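Local coordinates for protein TetR family transcriptional regulator (Rhodococcus erythropolis, PDB 4ZA6) that acts as the TetR-family transcriptional repressor QsdR, probably controlling the qsdA gene and with it the degradation of quorum-sensing signals, at residues A[37-40]-A[41-44]; A[15-19]-A[20-24]. All coordinates share one frame; numbering follows the deposited sequence.

Interaction 1. Residues A[37-40]-A[41-44]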
ATOM      1  N   ARG A  37      -6.722 -28.066   3.081  1.00 44.04           N
ATOM      2  CA  ARG A  37      -7.265 -26.906   2.364  1.00 44.33           C
ATOM      3  C   ARG A  37      -8.391 -26.207   3.114  1.00 47.37           C
ATOM      4  O   ARG A  37      -8.469 -24.994   3.091  1.00 47.73           O
ATOM      5  CB  ARG A  37      -7.716 -27.313   0.950  1.00 48.62           C
ATOM      6  CG  ARG A  37      -6.583 -27.351  -0.084  1.00 61.62           C
ATOM      7  CD  ARG A  37      -6.002 -25.971  -0.397  1.00 74.52           C
ATOM      8  NE  ARG A  37      -7.023 -25.024  -0.848  1.00 79.83           N
ATOM      9  CZ  ARG A  37      -7.272 -24.732  -2.120  1.00 85.55           C
ATOM     10  NH1 ARG A  37      -6.560 -25.293  -3.089  1.00 70.75           N
ATOM     11  NH2 ARG A  37      -8.223 -23.863  -2.432  1.00 65.74           N
ATOM     12  N   ALA A  38      -9.238 -26.973   3.805  1.00 43.65           N
ATOM     13  CA  ALA A  38     -10.347 -26.453   4.600  1.00 42.29           C
ATOM     14  C   ALA A  38      -9.831 -25.666   5.815  1.00 42.76           C
ATOM     15  O   ALA A  38     -10.364 -24.605   6.097  1.00 41.53           O
ATOM     16  CB  ALA A  38     -11.246 -27.602   5.053  1.00 43.80           C
ATOM     17  N   THR A  39      -8.809 -26.199   6.535  1.00 37.58           N
ATOM     18  CA  THR A  39      -8.172 -25.553   7.693  1.00 36.95           C
ATOM     19  C   THR A  39      -7.544 -24.210   7.247  1.00 39.69           C
ATOM     20  O   THR A  39      -7.745 -23.173   7.906  1.00 38.37           O
ATOM     21  CB  THR A  39      -7.140 -26.522   8.308  1.00 48.01           C
ATOM     22  OG1 THR A  39      -7.836 -27.634   8.861  1.00 48.84           O
ATOM     23  CG2 THR A  39      -6.260 -25.868   9.387  1.00 48.27           C
ATOM     24  N   LEU A  40      -6.805 -24.230   6.115  1.00 37.14           N
ATOM     25  CA  LEU A  40      -6.195 -23.014   5.566  1.00 35.92           C
ATOM     26  C   LEU A  40      -7.239 -21.911   5.284  1.00 40.32           C
ATOM     27  O   LEU A  40      -7.039 -20.776   5.723  1.00 38.34           O
ATOM     28  CB  LEU A  40      -5.331 -23.309   4.321  1.00 36.11           C
ATOM     29  CG  LEU A  40      -4.670 -22.068   3.669  1.00 39.60           C
ATOM     30  CD1 LEU A  40      -3.673 -21.405   4.626  1.00 40.07           C
ATOM     31  CD2 LEU A  40      -4.008 -22.410   2.366  1.00 40.52           C
ATOM     32  N   TYR A  41      -8.367 -22.255   4.604  1.00 40.90           N
ATOM     33  CA  TYR A  41      -9.451 -21.300   4.299  1.00 41.91           C
ATOM     34  C   TYR A  41     -10.007 -20.678   5.584  1.00 45.32           C
ATOM     35  O   TYR A  41     -10.206 -19.462   5.641  1.00 44.31           O
ATOM     36  CB  TYR A  41     -10.589 -21.947   3.470  1.00 45.33           C
ATOM     37  CG  TYR A  41     -11.782 -21.023   3.306  1.00 49.39           C
ATOM     38  CD1 TYR A  41     -11.787 -20.020   2.341  1.00 51.49           C
ATOM     39  CD2 TYR A  41     -12.881 -21.110   4.159  1.00 51.48           C
ATOM     40  CE1 TYR A  41     -12.854 -19.129   2.225  1.00 53.20           C
ATOM     41  CE2 TYR A  41     -13.952 -20.221   4.058  1.00 52.80           C
ATOM     42  CZ  TYR A  41     -13.936 -19.235   3.084  1.00 61.62           C
ATOM     43  OH  TYR A  41     -14.996 -18.371   2.953  1.00 64.94           O
ATOM     44  N   ARG A  42     -10.237 -21.521   6.617  1.00 42.32           N
ATOM     45  CA  ARG A  42     -10.723 -21.114   7.936  1.00 41.88           C
ATOM     46  C   ARG A  42      -9.767 -20.118   8.588  1.00 44.80           C
ATOM     47  O   ARG A  42     -10.221 -19.171   9.235  1.00 45.55           O
ATOM     48  CB  ARG A  42     -10.896 -22.348   8.823  1.00 44.78           C
ATOM     49  CG  ARG A  42     -11.905 -22.179   9.953  1.00 60.22           C
ATOM     50  CD  ARG A  42     -12.321 -23.507  10.575  1.00 67.96           C
ATOM     51  NE  ARG A  42     -11.188 -24.255  11.129  1.00 73.95           N
ATOM     52  CZ  ARG A  42     -10.798 -25.453  10.705  1.00 85.66           C
ATOM     53  NH1 ARG A  42     -11.456 -26.067   9.730  1.00 73.14           N
ATOM     54  NH2 ARG A  42      -9.756 -26.052  11.261  1.00 72.01           N
ATOM     55  N   TRP A  43      -8.448 -20.293   8.369  1.00 38.57           N
ATOM     56  CA  TRP A  43      -7.426 -19.421   8.943  1.00 36.47           C
ATOM     57  C   TRP A  43      -7.277 -18.076   8.266  1.00 40.85           C
ATOM     58  O   TRP A  43      -7.144 -17.074   8.957  1.00 40.94           O
ATOM     59  CB  TRP A  43      -6.053 -20.121   8.952  1.00 34.33           C
ATOM     60  CG  TRP A  43      -5.899 -21.241   9.957  1.00 34.89           C
ATOM     61  CD1 TRP A  43      -6.839 -21.716  10.826  1.00 37.72           C
ATOM     62  CD2 TRP A  43      -4.734 -22.059  10.135  1.00 34.66           C
ATOM     63  NE1 TRP A  43      -6.316 -22.756  11.566  1.00 37.56           N
ATOM     64  CE2 TRP A  43      -5.020 -22.978  11.171  1.00 38.34           C
ATOM     65  CE3 TRP A  43      -3.461 -22.081   9.541  1.00 35.69           C
ATOM     66  CZ2 TRP A  43      -4.088 -23.928  11.607  1.00 37.81           C
ATOM     67  CZ3 TRP A  43      -2.530 -23.009   9.990  1.00 37.45           C
ATOM     68  CH2 TRP A  43      -2.835 -23.896  11.034  1.00 38.44           C
ATOM     69  N   VAL A  44      -7.194 -18.055   6.925  1.00 37.14           N
ATOM     70  CA  VAL A  44      -6.905 -16.830   6.175  1.00 36.01           C
ATOM     71  C   VAL A  44      -7.939 -16.390   5.121  1.00 40.59           C
ATOM     72  O   VAL A  44      -7.799 -15.314   4.535  1.00 40.33           O
ATOM     73  CB  VAL A  44      -5.482 -16.896   5.568  1.00 39.48           C
ATOM     74  CG1 VAL A  44      -4.404 -16.959   6.655  1.00 38.57           C
ATOM     75  CG2 VAL A  44      -5.353 -18.059   4.580  1.00 40.00           C
TER
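Thr39 lays its methyl over one face of the Trp43 indole, one turn further along helix 37-44, the second helix of a helix-turn-helix and, as in other TetR repressors, probably the one that reads DNA. CG2 of Thr39 stands 4.0 Å from the centroid of the Trp43 six-membered ring, 28° off its normal, a CH-pi contact displaced toward the rim. The threonine torsion (chi1 -67°) sets CG2 opposite the backbone N and turns the hydroxyl to the Arg42 side, where OG1 of Thr39 lies 3.5 Å from NH2 of Arg42. The Arg42 chain folds back at chi3, bringing CZ of its guanidinium to 4.0 Å from CA of Thr39, which sits over one face of the group. Ala38 and Tyr41 face solvent, and Arg42, though exposed, has this loose cover from Thr39. The inner side is closer: Leu40 is buried against Leu29 and Leu33, and its CD1 meets CG2 of Val44 at 3.7 Å. Trp43 also touches Pro2, Glu6 and Val35, and an alanine in its place would probably leave the Thr39 methyl without its aromatic platform and open a gap beside the N-terminal helix. On the backbone, O of Leu40 takes N-H groups from two successive residues, weakly from Trp43 and soundly from Val44, whose N lies 3.0 Å from that oxygen.

Interaction 2. Residues A[15-19]-A[20-24]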
ATOM      1  N   ALA A  15       3.780 -14.647   2.119  1.00 34.07           N
ATOM      2  CA  ALA A  15       4.672 -13.512   1.857  1.00 34.19           C
ATOM      3  C   ALA A  15       5.976 -13.977   1.199  1.00 39.31           C
ATOM      4  O   ALA A  15       6.452 -13.298   0.288  1.00 39.10           O
ATOM      5  CB  ALA A  15       4.968 -12.760   3.153  1.00 34.77           C
ATOM      6  N   SER A  16       6.524 -15.150   1.601  1.00 36.54           N
ATOM      7  CA  SER A  16       7.747 -15.676   0.967  1.00 38.00           C
ATOM      8  C   SER A  16       7.506 -16.062  -0.504  1.00 41.74           C
ATOM      9  O   SER A  16       8.388 -15.884  -1.334  1.00 41.23           O
ATOM     10  CB  SER A  16       8.363 -16.827   1.769  1.00 42.75           C
ATOM     11  OG  SER A  16       7.912 -18.119   1.384  1.00 53.44           O
ATOM     12  N   MET A  17       6.305 -16.568  -0.818  1.00 37.75           N
ATOM     13  CA  MET A  17       5.909 -16.922  -2.175  1.00 37.60           C
ATOM     14  C   MET A  17       5.825 -15.652  -3.026  1.00 40.47           C
ATOM     15  O   MET A  17       6.324 -15.653  -4.144  1.00 42.14           O
ATOM     16  CB  MET A  17       4.564 -17.663  -2.172  1.00 39.76           C
ATOM     17  CG  MET A  17       4.648 -19.060  -1.596  1.00 43.76           C
ATOM     18  SD  MET A  17       3.013 -19.778  -1.260  1.00 48.08           S
ATOM     19  CE  MET A  17       2.644 -20.464  -2.847  1.00 45.03           C
ATOM     20  N   TYR A  18       5.251 -14.558  -2.474  1.00 35.12           N
ATOM     21  CA  TYR A  18       5.144 -13.257  -3.156  1.00 33.96           C
ATOM     22  C   TYR A  18       6.548 -12.708  -3.447  1.00 38.16           C
ATOM     23  O   TYR A  18       6.852 -12.409  -4.598  1.00 35.55           O
ATOM     24  CB  TYR A  18       4.296 -12.252  -2.345  1.00 33.28           C
ATOM     25  CG  TYR A  18       4.361 -10.815  -2.845  1.00 32.46           C
ATOM     26  CD1 TYR A  18       3.856 -10.464  -4.093  1.00 33.37           C
ATOM     27  CD2 TYR A  18       4.899  -9.805  -2.051  1.00 33.85           C
ATOM     28  CE1 TYR A  18       3.932  -9.152  -4.565  1.00 33.06           C
ATOM     29  CE2 TYR A  18       4.988  -8.492  -2.510  1.00 35.32           C
ATOM     30  CZ  TYR A  18       4.498  -8.168  -3.768  1.00 41.30           C
ATOM     31  OH  TYR A  18       4.564  -6.871  -4.209  1.00 37.45           O
ATOM     32  N   LEU A  19       7.422 -12.698  -2.423  1.00 38.15           N
ATOM     33  CA  LEU A  19       8.808 -12.252  -2.512  1.00 40.57           C
ATOM     34  C   LEU A  19       9.654 -13.094  -3.453  1.00 47.13           C
ATOM     35  O   LEU A  19      10.604 -12.575  -4.040  1.00 49.64           O
ATOM     36  CB  LEU A  19       9.429 -12.236  -1.126  1.00 41.06           C
ATOM     37  CG  LEU A  19      10.594 -11.297  -0.961  1.00 47.52           C
ATOM     38  CD1 LEU A  19      10.151  -9.823  -1.045  1.00 46.29           C
ATOM     39  CD2 LEU A  19      11.337 -11.585   0.313  1.00 52.00           C
ATOM     40  N   ALA A  20       9.316 -14.388  -3.592  1.00 42.92           N
ATOM     41  CA  ALA A  20      10.030 -15.303  -4.486  1.00 43.67           C
ATOM     42  C   ALA A  20       9.463 -15.284  -5.922  1.00 45.95           C
ATOM     43  O   ALA A  20       9.974 -15.982  -6.793  1.00 47.59           O
ATOM     44  CB  ALA A  20      10.016 -16.718  -3.913  1.00 44.58           C
ATOM     45  N   GLU A  21       8.446 -14.438  -6.162  1.00 39.52           N
ATOM     46  CA  GLU A  21       7.731 -14.229  -7.427  1.00 38.43           C
ATOM     47  C   GLU A  21       6.974 -15.464  -7.880  1.00 43.17           C
ATOM     48  O   GLU A  21       6.843 -15.737  -9.071  1.00 43.36           O
ATOM     49  CB  GLU A  21       8.627 -13.641  -8.529  1.00 39.83           C
ATOM     50  CG  GLU A  21       9.364 -12.380  -8.129  1.00 40.72           C
ATOM     51  CD  GLU A  21      10.227 -11.759  -9.209  1.00 71.19           C
ATOM     52  OE1 GLU A  21      10.092 -12.140 -10.395  1.00 66.69           O
ATOM     53  OE2 GLU A  21      11.046 -10.880  -8.860  1.00 72.45           O
ATOM     54  N   GLU A  22       6.464 -16.208  -6.917  1.00 40.94           N
ATOM     55  CA  GLU A  22       5.701 -17.417  -7.172  1.00 40.70           C
ATOM     56  C   GLU A  22       4.242 -17.053  -6.991  1.00 45.58           C
ATOM     57  O   GLU A  22       3.928 -16.330  -6.042  1.00 44.76           O
ATOM     58  CB  GLU A  22       6.070 -18.512  -6.153  1.00 42.13           C
ATOM     59  CG  GLU A  22       7.527 -18.940  -6.183  1.00 55.01           C
ATOM     60  CD  GLU A  22       7.988 -19.879  -5.083  1.00 81.71           C
ATOM     61  OE1 GLU A  22       7.137 -20.545  -4.448  1.00 68.94           O
ATOM     62  OE2 GLU A  22       9.222 -19.981  -4.891  1.00 85.81           O
ATOM     63  N   PRO A  23       3.317 -17.538  -7.849  1.00 42.55           N
ATOM     64  CA  PRO A  23       1.897 -17.241  -7.616  1.00 42.08           C
ATOM     65  C   PRO A  23       1.418 -17.860  -6.300  1.00 46.26           C
ATOM     66  O   PRO A  23       2.003 -18.837  -5.833  1.00 45.22           O
ATOM     67  CB  PRO A  23       1.202 -17.866  -8.832  1.00 45.21           C
ATOM     68  CG  PRO A  23       2.127 -18.957  -9.289  1.00 49.89           C
ATOM     69  CD  PRO A  23       3.506 -18.420  -9.022  1.00 45.44           C
ATOM     70  N   LEU A  24       0.381 -17.281  -5.684  1.00 44.20           N
ATOM     71  CA  LEU A  24      -0.141 -17.767  -4.401  1.00 44.48           C
ATOM     72  C   LEU A  24      -1.042 -18.995  -4.552  1.00 48.78           C
ATOM     73  O   LEU A  24      -2.268 -18.890  -4.484  1.00 50.57           O
ATOM     74  CB  LEU A  24      -0.863 -16.647  -3.640  1.00 44.23           C
ATOM     75  CG  LEU A  24      -0.698 -16.644  -2.137  1.00 50.36           C
ATOM     76  CD1 LEU A  24       0.670 -16.082  -1.761  1.00 51.64           C
ATOM     77  CD2 LEU A  24      -1.773 -15.782  -1.489  1.00 52.63           C
TER
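Met17 O is gripped by two backbone N-H groups where helix 4-19 comes to its end. The stronger bond comes from Glu22 N, at 2.8 Å from Met17 O and nearly straight, with an N-H...O angle of 161°; the second, from Ala20 N, is weak. Ala20 N has its principal partner in Ser16 O, at 2.9 Å, so this amide divides itself unequally between the carbonyls four and three residues back. Glu21 then leaves helical geometry with a positive phi of 64°, and its N reaches back to Tyr18 O at 3.0 Å, approaching from above the carbonyl plane.

The side chains fold round this knot of backbone bonds. Met17 is buried and carries most of the contact: a bend at chi3 (86°) turns its terminal methyl along the departing chain, where CE of Met17 comes to 3.5 Å from O of Pro23. Nearer the helix, CB of Met17 meets CD1 of Leu24 at 4.2 Å, a loose apolar touch where the loop runs back along the helix flank. Glu22 crosses the methionine at about a right angle; its extended chain carries OE1 to 4.1 Å from CG of Met17 and into a salt bridge with Arg32 of helix 26-33, which Met17 touches as well. The charged end of Glu22 therefore ties the loop to the next helix. Across the helix end, Tyr18 turns away from the loop to pack on Val54, Leu55 and Leu95. A positive phi at Glu21, with paired bonds from Glu22 N to Met17 O and from Glu21 N to Tyr18 O, makes this helix C-terminus a Schellman motif.

In the fold
Interaction 2 comes first along the chain, closing helix 4-19 and leading into helix 26-33; interaction 1 follows on helix 37-44. Their centres lie 18 Å apart and their nearest atoms about 7 Å, so they do not touch. Helix 26-33 joins them: Arg32 meets Met17 and Glu22, while Leu29 and Leu33 receive Leu40. Helix 4-19 is shared too, since Trp43 and Val44 rest on Glu6 and Ala10, earlier in the helix that interaction 2 ends. Both thus lie within the three-helix N-terminal head characteristic of TetR regulators, with interaction 1 on the probable DNA-reading helix and interaction 2 nearer the rest of the chain, beside helices 47-69 and 93-101.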